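Local coordinates for protein polyketide synthase PksJ (Bacillus subtilis subsp. subtilis, PDB 4J1Q) that probably reduces keto groups of polyketide intermediates with NADPH through its ketoreductase domain, as part of the bacillaene assembly line, at residues D169-Y174 with F180-R185; Y364-A369 with V424-Q429. One frame throughout, in Å; residues are numbered along the deposited sequence.

In the fold
Interaction 1 and interaction 2 lie 19 Å apart between centres and join different elements of the fold. Residues 169-174 and 180-185 are the two strands of a beta hairpin, partly buried and joined mainly by backbone bonds, with side chains adding apolar and aliphatic packing. Residues 364-369 and 424-429 meet at the surface, where a single arginine of helix 349-370 reaches the loop after helix 412-425, and charge, backbone carbonyls and a proline over the guanidinium face do the work. The two contacts touch: Trp184, on the long hairpin strand, packs its CH2 3.9 Å from NE2 of Gln429, where strand 429-435 begins. Strand 22-31 lies between these two strands in the sheet order.

Interaction 1 of 2, residues D169-Y174 with F180-R185; sequences DKQIRY and FVKGWR
Strand 171-174 runs antiparallel to strand 180-185, their N-to-C directions 144° apart, with Arg173 and Phe180 as a hydrogen-bonded pair and Ile172 and Val181 as the next, non-hydrogen-bonded one. Arg173 and Phe180 exchange two bonds, the N of Arg173 giving to the O of Phe180 at 2.6 Å and the N of Phe180 giving back to the O of Arg173 at 2.7 Å. Beyond Ile172, the N of Lys182 donates to the O of Gln171 at 2.9 Å. That carbonyl also receives a CA-H...O contact from Val181.

Val181, compact, apolar and beta-branched, suits a buried strand position. With CG1 anti to the backbone N (chi1 177°), that methyl packs near the O of Gln171, while CG2 of Val181 turns to Asp169, 3.6 Å from its OD2. CG2 of Val181 also meets CG1 of Ile172, at 4.3 Å. The carboxylate of Asp169 thus has a methyl beside it, while its charge is met by a salt bridge to Arg179.

The side chains of Gln171 and Lys182 cross at a slant. The extended glutamine brings its amide against the lysine's methylenes, OE1 of Gln171 lying 3.5 Å from CD of Lys182 and NE2 of Gln171 3.6 Å from CE of Lys182. Near the turn, CB of Arg173 sits 4.0 Å from CB of Phe180, whereas the guanidinium leads away to salt bridges with Glu175 and Glu146.

The hairpin lies between two strands: strand 140-147 bonds to the backbone of 170-174, and on the other side Trp30 of strand 22-31 touches Arg173 and Lys182. Helix 156-164 packs on the side chains of Ile172 and Tyr174.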
ATOM      1  N   ASP A 169       1.074 -11.815  16.845  1.00 57.34           N
ATOM      2  CA  ASP A 169       2.215 -11.325  16.059  1.00 52.56           C
ATOM      3  C   ASP A 169       1.926 -11.444  14.574  1.00 48.96           C
ATOM      4  O   ASP A 169       2.117 -12.520  13.980  1.00 45.49           O
ATOM      5  CB  ASP A 169       3.483 -12.140  16.353  1.00 55.09           C
ATOM      6  CG  ASP A 169       4.212 -11.670  17.588  1.00 61.88           C
ATOM      7  OD1 ASP A 169       3.706 -10.745  18.273  1.00 61.06           O
ATOM      8  OD2 ASP A 169       5.301 -12.230  17.866  1.00 65.96           O
ATOM      9  N   LYS A 170       1.619 -10.307  13.956  1.00 44.65           N
ATOM     10  CA  LYS A 170       1.036 -10.305  12.612  1.00 43.76           C
ATOM     11  C   LYS A 170       2.103 -10.163  11.546  1.00 40.62           C
ATOM     12  O   LYS A 170       2.005 -10.773  10.484  1.00 39.12           O
ATOM     13  CB  LYS A 170      -0.033  -9.219  12.475  1.00 39.60           C
ATOM     14  CG  LYS A 170      -1.149  -9.331  13.506  1.00 42.35           C
ATOM     15  CD  LYS A 170      -1.849 -10.679  13.455  1.00 44.53           C
ATOM     16  CE  LYS A 170      -3.105 -10.702  14.324  1.00 46.57           C
ATOM     17  NZ  LYS A 170      -3.674 -12.083  14.492  1.00 44.18           N
ATOM     18  N   GLN A 171       3.126  -9.363  11.836  1.00 40.21           N
ATOM     19  CA  GLN A 171       4.239  -9.190  10.927  1.00 38.79           C
ATOM     20  C   GLN A 171       5.547  -9.389  11.658  1.00 41.14           C
ATOM     21  O   GLN A 171       5.830  -8.739  12.661  1.00 42.82           O
ATOM     22  CB  GLN A 171       4.191  -7.825  10.260  1.00 36.18           C
ATOM     23  CG  GLN A 171       2.945  -7.649   9.418  1.00 38.19           C
ATOM     24  CD  GLN A 171       2.771  -6.225   8.954  1.00 38.01           C
ATOM     25  OE1 GLN A 171       2.330  -5.362   9.721  1.00 37.82           O
ATOM     26  NE2 GLN A 171       3.211  -5.953   7.740  1.00 34.19           N
ATOM     27  N   ILE A 172       6.336 -10.317  11.151  1.00 41.38           N
ATOM     28  CA  ILE A 172       7.473 -10.826  11.871  1.00 43.47           C
ATOM     29  C   ILE A 172       8.676 -10.835  10.936  1.00 44.17           C
ATOM     30  O   ILE A 172       8.527 -11.019   9.733  1.00 45.44           O
ATOM     31  CB  ILE A 172       7.167 -12.222  12.484  1.00 43.85           C
ATOM     32  CG1 ILE A 172       6.127 -12.054  13.600  1.00 44.46           C
ATOM     33  CG2 ILE A 172       8.428 -12.841  13.075  1.00 46.19           C
ATOM     34  CD1 ILE A 172       5.378 -13.313  13.979  1.00 49.30           C
ATOM     35  N   ARG A 173       9.831 -10.473  11.471  1.00 45.50           N
ATOM     36  CA  ARG A 173      11.030 -10.358  10.677  1.00 47.95           C
ATOM     37  C   ARG A 173      12.217 -11.137  11.295  1.00 51.03           C
ATOM     38  O   ARG A 173      12.583 -10.907  12.443  1.00 48.30           O
ATOM     39  CB  ARG A 173      11.404  -8.902  10.530  1.00 46.74           C
ATOM     40  CG  ARG A 173      12.424  -8.663   9.433  1.00 49.68           C
ATOM     41  CD  ARG A 173      12.142  -7.349   8.740  1.00 49.20           C
ATOM     42  NE  ARG A 173      13.347  -6.837   8.101  1.00 55.51           N
ATOM     43  CZ  ARG A 173      13.367  -6.188   6.944  1.00 52.74           C
ATOM     44  NH1 ARG A 173      14.522  -5.752   6.454  1.00 54.77           N
ATOM     45  NH2 ARG A 173      12.236  -5.973   6.280  1.00 49.34           N
ATOM     46  N   TYR A 174      12.836 -11.997  10.493  1.00 51.10           N
ATOM     47  CA  TYR A 174      14.077 -12.659  10.876  1.00 57.00           C
ATOM     48  C   TYR A 174      15.200 -12.259   9.934  1.00 57.88           C
ATOM     49  O   TYR A 174      15.111 -12.500   8.729  1.00 56.29           O
ATOM     50  CB  TYR A 174      13.910 -14.180  10.846  1.00 59.61           C
ATOM     51  CG  TYR A 174      12.881 -14.704  11.817  1.00 62.06           C
ATOM     52  CD1 TYR A 174      13.133 -14.727  13.188  1.00 63.57           C
ATOM     53  CD2 TYR A 174      11.658 -15.194  11.364  1.00 58.59           C
ATOM     54  CE1 TYR A 174      12.199 -15.232  14.080  1.00 61.86           C
ATOM     55  CE2 TYR A 174      10.705 -15.667  12.250  1.00 62.42           C
ATOM     56  CZ  TYR A 174      10.986 -15.699  13.604  1.00 63.48           C
ATOM     57  OH  TYR A 174      10.059 -16.200  14.488  1.00 62.61           O
ATOM     58  N   PHE A 180      12.257  -9.684  14.862  1.00 52.46           N
ATOM     59  CA  PHE A 180      11.464  -8.458  14.994  1.00 52.06           C
ATOM     60  C   PHE A 180       9.988  -8.657  14.675  1.00 51.84           C
ATOM     61  O   PHE A 180       9.617  -9.507  13.847  1.00 53.26           O
ATOM     62  CB  PHE A 180      12.033  -7.319  14.127  1.00 50.92           C
ATOM     63  CG  PHE A 180      13.496  -7.031  14.371  1.00 53.96           C
ATOM     64  CD1 PHE A 180      14.479  -7.493  13.495  1.00 54.66           C
ATOM     65  CD2 PHE A 180      13.889  -6.250  15.448  1.00 55.93           C
ATOM     66  CE1 PHE A 180      15.827  -7.208  13.718  1.00 58.55           C
ATOM     67  CE2 PHE A 180      15.235  -5.972  15.677  1.00 61.17           C
ATOM     68  CZ  PHE A 180      16.207  -6.477  14.828  1.00 58.29           C
ATOM     69  N   VAL A 181       9.160  -7.832  15.317  1.00 49.89           N
ATOM     70  CA  VAL A 181       7.738  -7.729  15.034  1.00 46.08           C
ATOM     71  C   VAL A 181       7.467  -6.293  14.563  1.00 47.20           C
ATOM     72  O   VAL A 181       8.106  -5.376  15.041  1.00 47.26           O
ATOM     73  CB  VAL A 181       6.932  -8.007  16.318  1.00 46.99           C
ATOM     74  CG1 VAL A 181       5.441  -7.842  16.057  1.00 45.12           C
ATOM     75  CG2 VAL A 181       7.247  -9.421  16.863  1.00 48.50           C
ATOM     76  N   LYS A 182       6.537  -6.086  13.628  1.00 44.94           N
ATOM     77  CA  LYS A 182       6.173  -4.719  13.214  1.00 45.50           C
ATOM     78  C   LYS A 182       5.110  -4.121  14.132  1.00 45.27           C
ATOM     79  O   LYS A 182       4.187  -4.815  14.560  1.00 47.90           O
ATOM     80  CB  LYS A 182       5.673  -4.709  11.767  1.00 43.44           C
ATOM     81  CG  LYS A 182       5.929  -3.411  11.012  1.00 44.93           C
ATOM     82  CD  LYS A 182       5.180  -3.410   9.683  1.00 50.01           C
ATOM     83  CE  LYS A 182       6.067  -3.825   8.510  1.00 45.90           C
ATOM     84  NZ  LYS A 182       7.030  -2.730   8.189  1.00 55.37           N
ATOM     85  N   GLY A 183       5.289  -2.853  14.480  1.00 43.43           N
ATOM     86  CA  GLY A 183       4.339  -2.100  15.283  1.00 45.76           C
ATOM     87  C   GLY A 183       4.462  -0.622  14.894  1.00 48.92           C
ATOM     88  O   GLY A 183       5.116  -0.296  13.911  1.00 44.27           O
ATOM     89  N   TRP A 184       3.923   0.271  15.717  1.00 51.84           N
ATOM     90  CA  TRP A 184       3.718   1.658  15.324  1.00 55.12           C
ATOM     91  C   TRP A 184       4.322   2.608  16.317  1.00 60.35           C
ATOM     92  O   TRP A 184       3.796   2.768  17.419  1.00 63.67           O
ATOM     93  CB  TRP A 184       2.230   1.952  15.183  1.00 53.31           C
ATOM     94  CG  TRP A 184       1.594   1.292  13.992  1.00 53.97           C
ATOM     95  CD1 TRP A 184       0.666   0.244  13.980  1.00 53.95           C
ATOM     96  CD2 TRP A 184       1.823   1.617  12.579  1.00 52.03           C
ATOM     97  NE1 TRP A 184       0.319  -0.084  12.689  1.00 53.96           N
ATOM     98  CE2 TRP A 184       0.992   0.686  11.802  1.00 53.41           C
ATOM     99  CE3 TRP A 184       2.610   2.543  11.905  1.00 48.27           C
ATOM    100  CZ2 TRP A 184       0.954   0.724  10.414  1.00 53.42           C
ATOM    101  CZ3 TRP A 184       2.576   2.566  10.513  1.00 45.98           C
ATOM    102  CH2 TRP A 184       1.758   1.689   9.783  1.00 48.76           C
ATOM    103  N   ARG A 185       5.421   3.259  15.929  1.00 62.94           N
ATOM    104  CA  ARG A 185       5.973   4.379  16.693  1.00 64.21           C
ATOM    105  C   ARG A 185       5.386   5.713  16.253  1.00 65.54           C
ATOM    106  O   ARG A 185       5.417   6.071  15.060  1.00 62.61           O
ATOM    107  CB  ARG A 185       7.506   4.415  16.619  1.00 69.55           C
ATOM    108  CG  ARG A 185       8.153   5.378  17.617  1.00 81.00           C
ATOM    109  CD  ARG A 185       9.548   4.926  18.062  1.00 81.81           C
ATOM    110  NE  ARG A 185      10.511   4.877  16.957  1.00 90.33           N
ATOM    111  CZ  ARG A 185      11.100   5.942  16.410  1.00 94.29           C
ATOM    112  NH1 ARG A 185      10.847   7.160  16.871  1.00 99.92           N
ATOM    113  NH2 ARG A 185      11.932   5.795  15.386  1.00 94.87           N
TER

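Interaction 2 of 2, residues Y364-A369 with V424-Q429; sequences YRRSLA and VSDKPQ
The link between helix 412-425 and strand 429-435 receives one long side chain from helix 349-370: Arg366 reaches across to Asp426, Lys427 and Pro428. Arginine fits the role because its chain spans the gap between the two backbones, whose nearest CA atoms, of Arg366 and Pro428, are 7.6 Å apart, and its end carries several N-H groups. A chi1 of -60° sets the chain of Arg366 off beside its backbone N, and a bend at chi2 (-147°) then brings CD against the ring of Pro428 and the guanidinium to the O of Asp426.

At the guanidinium edge, near its plane, NH1 of Arg366 donates to the O of Asp426; the modelled 2.4 Å between them is very short and its exact value doubtful. NH2 of Arg366 lies 3.1 Å from the O of Lys427, and has a weak hydrogen bond to the O of Thr378 in strand 377-383. Asp426 also contributes its charge, OD1 lying 3.2 Å from NH2 of Arg366. This salt bridge is electrostatic, since the oxygen is well out of the guanidinium plane and no N-H points at it.

Pro428 crosses the arginine at about a right angle and lays its backbone over one guanidinium face, with CA 3.6 Å above the plane and over its centre. Its ring packs against the aliphatic part as well, CG of Pro428 being 3.7 Å from CD of Arg366. The compact, rigid proline ring offers an apolar surface here.

Asp426, with positive phi (71°), is the first residue to leave the helix, and the chain then turns into strand 429-435 beside strand 377-383. Such a helix-to-strand connection, packed against a neighbouring helix, belongs to the alternating helices and strands of the Rossmann-fold ketoreductase.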
ATOM      1  N   TYR A 364      11.456  -0.240  -1.151  1.00 51.87           N
ATOM      2  CA  TYR A 364      12.193  -0.843  -2.244  1.00 55.24           C
ATOM      3  C   TYR A 364      12.745   0.209  -3.213  1.00 56.75           C
ATOM      4  O   TYR A 364      13.871   0.087  -3.691  1.00 60.76           O
ATOM      5  CB  TYR A 364      11.314  -1.851  -2.967  1.00 53.61           C
ATOM      6  CG  TYR A 364      11.739  -2.140  -4.376  1.00 58.62           C
ATOM      7  CD1 TYR A 364      12.812  -2.993  -4.650  1.00 60.90           C
ATOM      8  CD2 TYR A 364      11.037  -1.605  -5.446  1.00 58.10           C
ATOM      9  CE1 TYR A 364      13.185  -3.273  -5.951  1.00 59.67           C
ATOM     10  CE2 TYR A 364      11.406  -1.870  -6.748  1.00 60.50           C
ATOM     11  CZ  TYR A 364      12.470  -2.708  -6.999  1.00 63.14           C
ATOM     12  OH  TYR A 364      12.780  -2.985  -8.314  1.00 68.51           O
ATOM     13  N   ARG A 365      11.978   1.267  -3.455  1.00 55.31           N
ATOM     14  CA  ARG A 365      12.466   2.354  -4.289  1.00 57.26           C
ATOM     15  C   ARG A 365      13.627   3.122  -3.639  1.00 60.28           C
ATOM     16  O   ARG A 365      14.604   3.461  -4.312  1.00 60.02           O
ATOM     17  CB  ARG A 365      11.345   3.301  -4.718  1.00 54.21           C
ATOM     18  CG  ARG A 365      11.539   3.847  -6.125  1.00 60.10           C
ATOM     19  CD  ARG A 365      10.411   4.777  -6.540  1.00 61.76           C
ATOM     20  NE  ARG A 365      10.739   6.170  -6.289  1.00 67.17           N
ATOM     21  CZ  ARG A 365      11.409   6.954  -7.129  1.00 68.86           C
ATOM     22  NH1 ARG A 365      11.803   6.508  -8.319  1.00 71.17           N
ATOM     23  NH2 ARG A 365      11.672   8.196  -6.774  1.00 65.62           N
ATOM     24  N   ARG A 366      13.546   3.352  -2.331  1.00 59.11           N
ATOM     25  CA  ARG A 366      14.613   4.079  -1.626  1.00 63.73           C
ATOM     26  C   ARG A 366      15.954   3.373  -1.768  1.00 64.82           C
ATOM     27  O   ARG A 366      16.980   4.007  -1.975  1.00 76.91           O
ATOM     28  CB  ARG A 366      14.283   4.270  -0.141  1.00 61.93           C
ATOM     29  CG  ARG A 366      13.005   5.041   0.101  1.00 58.57           C
ATOM     30  CD  ARG A 366      13.097   5.879   1.356  1.00 57.64           C
ATOM     31  NE  ARG A 366      12.184   7.025   1.277  1.00 65.43           N
ATOM     32  CZ  ARG A 366      11.811   7.761   2.321  1.00 67.72           C
ATOM     33  NH1 ARG A 366      12.307   7.504   3.518  1.00 79.29           N
ATOM     34  NH2 ARG A 366      10.952   8.760   2.167  1.00 69.76           N
ATOM     35  N   SER A 367      15.933   2.056  -1.633  1.00 66.80           N
ATOM     36  CA  SER A 367      17.127   1.237  -1.752  1.00 69.40           C
ATOM     37  C   SER A 367      17.714   1.421  -3.142  1.00 72.18           C
ATOM     38  O   SER A 367      18.927   1.565  -3.309  1.00 82.22           O
ATOM     39  CB  SER A 367      16.759  -0.238  -1.501  1.00 68.17           C
ATOM     40  OG  SER A 367      17.805  -1.126  -1.836  1.00 69.47           O
ATOM     41  N   LEU A 368      16.837   1.462  -4.134  1.00 72.07           N
ATOM     42  CA  LEU A 368      17.252   1.662  -5.504  1.00 77.26           C
ATOM     43  C   LEU A 368      17.915   3.018  -5.673  1.00 82.84           C
ATOM     44  O   LEU A 368      18.908   3.145  -6.384  1.00 88.73           O
ATOM     45  CB  LEU A 368      16.054   1.547  -6.435  1.00 80.77           C
ATOM     46  CG  LEU A 368      15.756   0.128  -6.920  1.00 77.25           C
ATOM     47  CD1 LEU A 368      14.442   0.101  -7.689  1.00 68.42           C
ATOM     48  CD2 LEU A 368      16.918  -0.367  -7.780  1.00 81.74           C
ATOM     49  N   ALA A 369      17.354   4.030  -5.023  1.00 78.29           N
ATOM     50  CA  ALA A 369      17.925   5.362  -5.082  1.00 84.73           C
ATOM     51  C   ALA A 369      19.338   5.371  -4.479  1.00 94.57           C
ATOM     52  O   ALA A 369      20.255   6.011  -5.014  1.00 93.94           O
ATOM     53  CB  ALA A 369      17.023   6.359  -4.368  1.00 79.82           C
ATOM     54  N   VAL A 424       8.795  16.296   4.996  1.00 61.70           N
ATOM     55  CA  VAL A 424       9.950  16.734   5.753  1.00 66.16           C
ATOM     56  C   VAL A 424      10.531  15.624   6.645  1.00 64.97           C
ATOM     57  O   VAL A 424      11.745  15.525   6.802  1.00 65.22           O
ATOM     58  CB  VAL A 424       9.683  18.032   6.572  1.00 67.96           C
ATOM     59  CG1 VAL A 424       8.855  19.024   5.775  1.00 66.83           C
ATOM     60  CG2 VAL A 424       9.019  17.733   7.912  1.00 68.05           C
ATOM     61  N   SER A 425       9.673  14.770   7.200  1.00 61.37           N
ATOM     62  CA  SER A 425      10.153  13.653   8.016  1.00 60.76           C
ATOM     63  C   SER A 425      10.968  12.638   7.201  1.00 57.77           C
ATOM     64  O   SER A 425      11.972  12.115   7.675  1.00 59.08           O
ATOM     65  CB  SER A 425       9.002  12.981   8.751  1.00 58.78           C
ATOM     66  OG  SER A 425       8.198  12.236   7.847  1.00 67.13           O
ATOM     67  N   ASP A 426      10.570  12.428   5.952  1.00 59.51           N
ATOM     68  CA  ASP A 426      11.345  11.635   4.981  1.00 62.93           C
ATOM     69  C   ASP A 426      11.380  10.141   5.246  1.00 58.12           C
ATOM     70  O   ASP A 426      12.351   9.468   4.908  1.00 59.65           O
ATOM     71  CB  ASP A 426      12.770  12.168   4.796  1.00 68.07           C
ATOM     72  CG  ASP A 426      13.334  11.843   3.410  1.00 70.51           C
ATOM     73  OD1 ASP A 426      12.556  11.482   2.510  1.00 70.08           O
ATOM     74  OD2 ASP A 426      14.551  11.936   3.208  1.00 83.49           O
ATOM     75  N   LYS A 427      10.268   9.611   5.728  1.00 56.44           N
ATOM     76  CA  LYS A 427      10.132   8.180   5.938  1.00 53.48           C
ATOM     77  C   LYS A 427       9.372   7.606   4.776  1.00 51.28           C
ATOM     78  O   LYS A 427       8.583   8.302   4.142  1.00 55.68           O
ATOM     79  CB  LYS A 427       9.385   7.920   7.238  1.00 50.88           C
ATOM     80  CG  LYS A 427      10.163   8.340   8.467  1.00 58.24           C
ATOM     81  CD  LYS A 427       9.294   8.266   9.709  1.00 68.43           C
ATOM     82  CE  LYS A 427      10.050   8.670  10.970  1.00 76.05           C
ATOM     83  NZ  LYS A 427      11.128   7.712  11.313  1.00 76.56           N
ATOM     84  N   PRO A 428       9.657   6.354   4.441  1.00 52.48           N
ATOM     85  CA  PRO A 428       9.022   5.722   3.288  1.00 47.59           C
ATOM     86  C   PRO A 428       7.512   5.567   3.496  1.00 43.62           C
ATOM     87  O   PRO A 428       6.760   5.419   2.536  1.00 41.31           O
ATOM     88  CB  PRO A 428       9.678   4.340   3.240  1.00 47.92           C
ATOM     89  CG  PRO A 428      10.955   4.472   4.030  1.00 53.97           C
ATOM     90  CD  PRO A 428      10.661   5.486   5.089  1.00 52.06           C
ATOM     91  N   GLN A 429       7.079   5.539   4.746  1.00 40.08           N
ATOM     92  CA  GLN A 429       5.697   5.231   5.043  1.00 38.44           C
ATOM     93  C   GLN A 429       5.204   6.041   6.218  1.00 39.02           C
ATOM     94  O   GLN A 429       5.762   5.970   7.321  1.00 40.11           O
ATOM     95  CB  GLN A 429       5.544   3.732   5.344  1.00 36.58           C
ATOM     96  CG  GLN A 429       4.215   3.142   4.931  1.00 35.75           C
ATOM     97  CD  GLN A 429       4.043   1.731   5.465  1.00 37.34           C
ATOM     98  OE1 GLN A 429       4.979   0.928   5.431  1.00 40.61           O
ATOM     99  NE2 GLN A 429       2.868   1.438   6.001  1.00 33.56           N
TER